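Local coordinates for protein putative glycosyltransferase (GalT1) (Streptococcus parasanguinis FW213, PDB 5HEA) that probably transfers a sugar from a nucleotide-activated donor, with this chain forming the C-terminal GT-A-type glycosyltransferase domain of a longer protein, at residues Glu190-Ile195 with Lys260-Lys265. Residues are numbered along the deposited sequence; the frame is centred on the assembly and turned at random.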
ATOM      1  N   GLU A 190      -9.621 -23.503  -6.884  1.00 30.20           N
ATOM      2  CA  GLU A 190      -8.922 -23.426  -8.155  1.00 35.83           C
ATOM      3  C   GLU A 190      -9.179 -24.703  -8.955  1.00 36.62           C
ATOM      4  O   GLU A 190      -9.293 -24.648 -10.188  1.00 27.60           O
ATOM      5  CB  GLU A 190      -7.424 -23.149  -7.954  1.00 45.44           C
ATOM      6  CG  GLU A 190      -6.612 -24.247  -7.231  1.00 50.74           C
ATOM      7  CD  GLU A 190      -6.635 -24.165  -5.690  1.00 61.17           C
ATOM      8  OE1 GLU A 190      -7.403 -23.367  -5.101  1.00 48.82           O
ATOM      9  OE2 GLU A 190      -5.867 -24.925  -5.054  1.00 71.64           O
ATOM     10  N   ASP A 191      -9.299 -25.827  -8.236  1.00 32.14           N
ATOM     11  CA  ASP A 191      -9.677 -27.138  -8.803  1.00 44.94           C
ATOM     12  C   ASP A 191     -11.055 -27.058  -9.447  1.00 39.81           C
ATOM     13  O   ASP A 191     -11.269 -27.563 -10.561  1.00 28.44           O
ATOM     14  CB  ASP A 191      -9.735 -28.238  -7.719  1.00 52.83           C
ATOM     15  CG  ASP A 191      -8.358 -28.705  -7.249  1.00 59.05           C
ATOM     16  OD1 ASP A 191      -7.348 -28.283  -7.854  1.00 55.72           O
ATOM     17  OD2 ASP A 191      -8.289 -29.508  -6.275  1.00 59.91           O
ATOM     18  N   ASP A 192     -11.978 -26.434  -8.711  1.00 29.42           N
ATOM     19  CA  ASP A 192     -13.361 -26.195  -9.133  1.00 23.72           C
ATOM     20  C   ASP A 192     -13.409 -25.466 -10.493  1.00 23.97           C
ATOM     21  O   ASP A 192     -14.262 -25.754 -11.329  1.00 26.71           O
ATOM     22  CB  ASP A 192     -14.054 -25.378  -8.027  1.00 34.61           C
ATOM     23  CG  ASP A 192     -15.546 -25.113  -8.288  1.00 31.83           C
ATOM     24  OD1 ASP A 192     -16.236 -25.904  -8.964  1.00 32.70           O
ATOM     25  OD2 ASP A 192     -16.033 -24.098  -7.767  1.00 34.07           O
ATOM     26  N   ALA A 193     -12.475 -24.540 -10.707  1.00 17.82           N
ATOM     27  CA  ALA A 193     -12.426 -23.728 -11.926  1.00 24.87           C
ATOM     28  C   ALA A 193     -11.711 -24.403 -13.089  1.00 22.91           C
ATOM     29  O   ALA A 193     -11.754 -23.901 -14.212  1.00 19.11           O
ATOM     30  CB  ALA A 193     -11.761 -22.373 -11.629  1.00 32.54           C
ATOM     31  N   THR A 194     -11.079 -25.550 -12.845  1.00 20.02           N
ATOM     32  CA  THR A 194     -10.100 -26.062 -13.806  1.00 19.62           C
ATOM     33  C   THR A 194     -10.324 -27.498 -14.303  1.00 21.38           C
ATOM     34  O   THR A 194     -10.223 -27.758 -15.503  1.00 25.80           O
ATOM     35  CB  THR A 194      -8.646 -25.937 -13.231  1.00 24.01           C
ATOM     36  OG1 THR A 194      -8.418 -24.591 -12.796  1.00 23.15           O
ATOM     37  CG2 THR A 194      -7.602 -26.294 -14.293  1.00 19.06           C
ATOM     38  N   ILE A 195     -10.597 -28.422 -13.384  1.00 21.43           N
ATOM     39  CA  ILE A 195     -10.630 -29.849 -13.716  1.00 19.64           C
ATOM     40  C   ILE A 195     -11.638 -30.136 -14.825  1.00 24.50           C
ATOM     41  O   ILE A 195     -11.325 -30.824 -15.796  1.00 22.08           O
ATOM     42  CB  ILE A 195     -10.884 -30.719 -12.457  1.00 24.32           C
ATOM     43  CG1 ILE A 195      -9.701 -30.591 -11.495  1.00 27.18           C
ATOM     44  CG2 ILE A 195     -11.057 -32.186 -12.828  1.00 28.84           C
ATOM     45  CD1 ILE A 195      -8.347 -30.940 -12.152  1.00 27.47           C
ATOM     46  N   LYS A 260     -27.907 -23.370  -7.676  1.00 25.94           N
ATOM     47  CA  LYS A 260     -28.914 -22.875  -6.738  1.00 27.09           C
ATOM     48  C   LYS A 260     -28.512 -23.178  -5.301  1.00 26.46           C
ATOM     49  O   LYS A 260     -28.708 -22.349  -4.412  1.00 26.79           O
ATOM     50  CB  LYS A 260     -30.291 -23.471  -7.039  1.00 26.02           C
ATOM     51  CG  LYS A 260     -30.853 -23.064  -8.383  1.00 31.87           C
ATOM     52  CD  LYS A 260     -32.248 -23.641  -8.633  1.00 42.62           C
ATOM     53  CE  LYS A 260     -32.655 -23.413 -10.087  1.00 44.18           C
ATOM     54  NZ  LYS A 260     -34.088 -23.634 -10.412  1.00 54.68           N
ATOM     55  N   GLY A 261     -27.958 -24.367  -5.080  1.00 29.04           N
ATOM     56  CA  GLY A 261     -27.418 -24.740  -3.778  1.00 35.13           C
ATOM     57  C   GLY A 261     -26.284 -23.833  -3.311  1.00 32.76           C
ATOM     58  O   GLY A 261     -26.244 -23.443  -2.146  1.00 25.07           O
ATOM     59  N   ARG A 262     -25.370 -23.485  -4.218  1.00 25.45           N
ATOM     60  CA  ARG A 262     -24.278 -22.563  -3.886  1.00 26.14           C
ATOM     61  C   ARG A 262     -24.773 -21.154  -3.545  1.00 24.61           C
ATOM     62  O   ARG A 262     -24.297 -20.540  -2.590  1.00 29.13           O
ATOM     63  CB  ARG A 262     -23.231 -22.505  -5.012  1.00 25.40           C
ATOM     64  CG  ARG A 262     -22.452 -23.803  -5.151  1.00 28.17           C
ATOM     65  CD  ARG A 262     -21.488 -23.771  -6.349  1.00 29.89           C
ATOM     66  NE  ARG A 262     -20.667 -24.980  -6.426  1.00 26.66           N
ATOM     67  CZ  ARG A 262     -19.470 -25.052  -7.014  1.00 31.62           C
ATOM     68  NH1 ARG A 262     -18.912 -23.976  -7.574  1.00 22.29           N
ATOM     69  NH2 ARG A 262     -18.820 -26.206  -7.036  1.00 27.50           N
ATOM     70  N   LEU A 263     -25.727 -20.648  -4.322  1.00 21.81           N
ATOM     71  CA  LEU A 263     -26.327 -19.347  -4.045  1.00 21.72           C
ATOM     72  C   LEU A 263     -26.913 -19.277  -2.630  1.00 26.16           C
ATOM     73  O   LEU A 263     -26.737 -18.281  -1.922  1.00 27.65           O
ATOM     74  CB  LEU A 263     -27.418 -19.028  -5.087  1.00 18.91           C
ATOM     75  CG  LEU A 263     -26.853 -18.686  -6.472  1.00 23.00           C
ATOM     76  CD1 LEU A 263     -27.991 -18.606  -7.493  1.00 20.11           C
ATOM     77  CD2 LEU A 263     -26.067 -17.379  -6.413  1.00 18.84           C
ATOM     78  N   LYS A 264     -27.613 -20.338  -2.235  1.00 24.89           N
ATOM     79  CA  LYS A 264     -28.202 -20.433  -0.896  1.00 27.52           C
ATOM     80  C   LYS A 264     -27.118 -20.335   0.167  1.00 36.34           C
ATOM     81  O   LYS A 264     -27.252 -19.595   1.143  1.00 44.63           O
ATOM     82  CB  LYS A 264     -28.955 -21.759  -0.728  1.00 33.12           C
ATOM     83  CG  LYS A 264     -30.439 -21.679  -1.060  1.00 47.47           C
ATOM     84  CD  LYS A 264     -31.140 -23.038  -0.974  1.00 54.87           C
ATOM     85  CE  LYS A 264     -30.962 -23.856  -2.258  1.00 58.45           C
ATOM     86  NZ  LYS A 264     -31.458 -23.134  -3.473  1.00 49.03           N
ATOM     87  N   LYS A 265     -26.044 -21.092  -0.028  1.00 29.70           N
ATOM     88  CA  LYS A 265     -24.925 -21.090   0.903  1.00 32.68           C
ATOM     89  C   LYS A 265     -24.241 -19.717   0.946  1.00 33.71           C
ATOM     90  O   LYS A 265     -23.943 -19.200   2.020  1.00 33.07           O
ATOM     91  CB  LYS A 265     -23.920 -22.180   0.521  1.00 43.08           C
ATOM     92  CG  LYS A 265     -22.789 -22.354   1.512  1.00 55.22           C
ATOM     93  CD  LYS A 265     -22.008 -23.635   1.248  1.00 63.73           C
ATOM     94  CE  LYS A 265     -20.975 -23.897   2.347  1.00 71.19           C
ATOM     95  NZ  LYS A 265     -19.960 -22.804   2.476  1.00 69.68           N
TER
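Asp192 and Arg262 form a buried, bidentate salt bridge between the GT-A-type glycosyltransferase fold and the helices that follow it. Asp192 sits in the loop before helix 195-201, and Arg262 on helix 253-272. The two side chains approach from opposite directions and meet end-on. The backbones stay far apart, with 12.6 Å between Asp192 CA and Arg262 CA. Arg262 covers just over half of this gap because its chain is extended from CG to NE (chi3 176°). The grip is uneven. Arg262 NH1 donates to the syn lone pair of Asp192 OD2 at 2.9 Å. Arg262 NH2 donates to Asp192 OD1 over a longer 3.2 Å and reaches that oxygen from above the carboxylate plane. The carboxylate lies at the edge of the guanidinium, but the two planes are turned 60° apart, so this is not a flat, coplanar fork. Helix 231-247 runs beside the pair and supplies further partners. Met234 O accepts from Arg262 NH1, Asn237 ND2 binds Asp192 OD2, and Arg241 NH2 makes a second salt bridge to Asp192 OD1. The carboxylate thus takes salt bridges from two arginines, Arg262 and Arg241. Next to Asp192, the loop turns back on itself: Thr194 OG1 donates to Glu190 O at 2.8 Å, with the hydroxyl oxygen 24° out of the carbonyl plane.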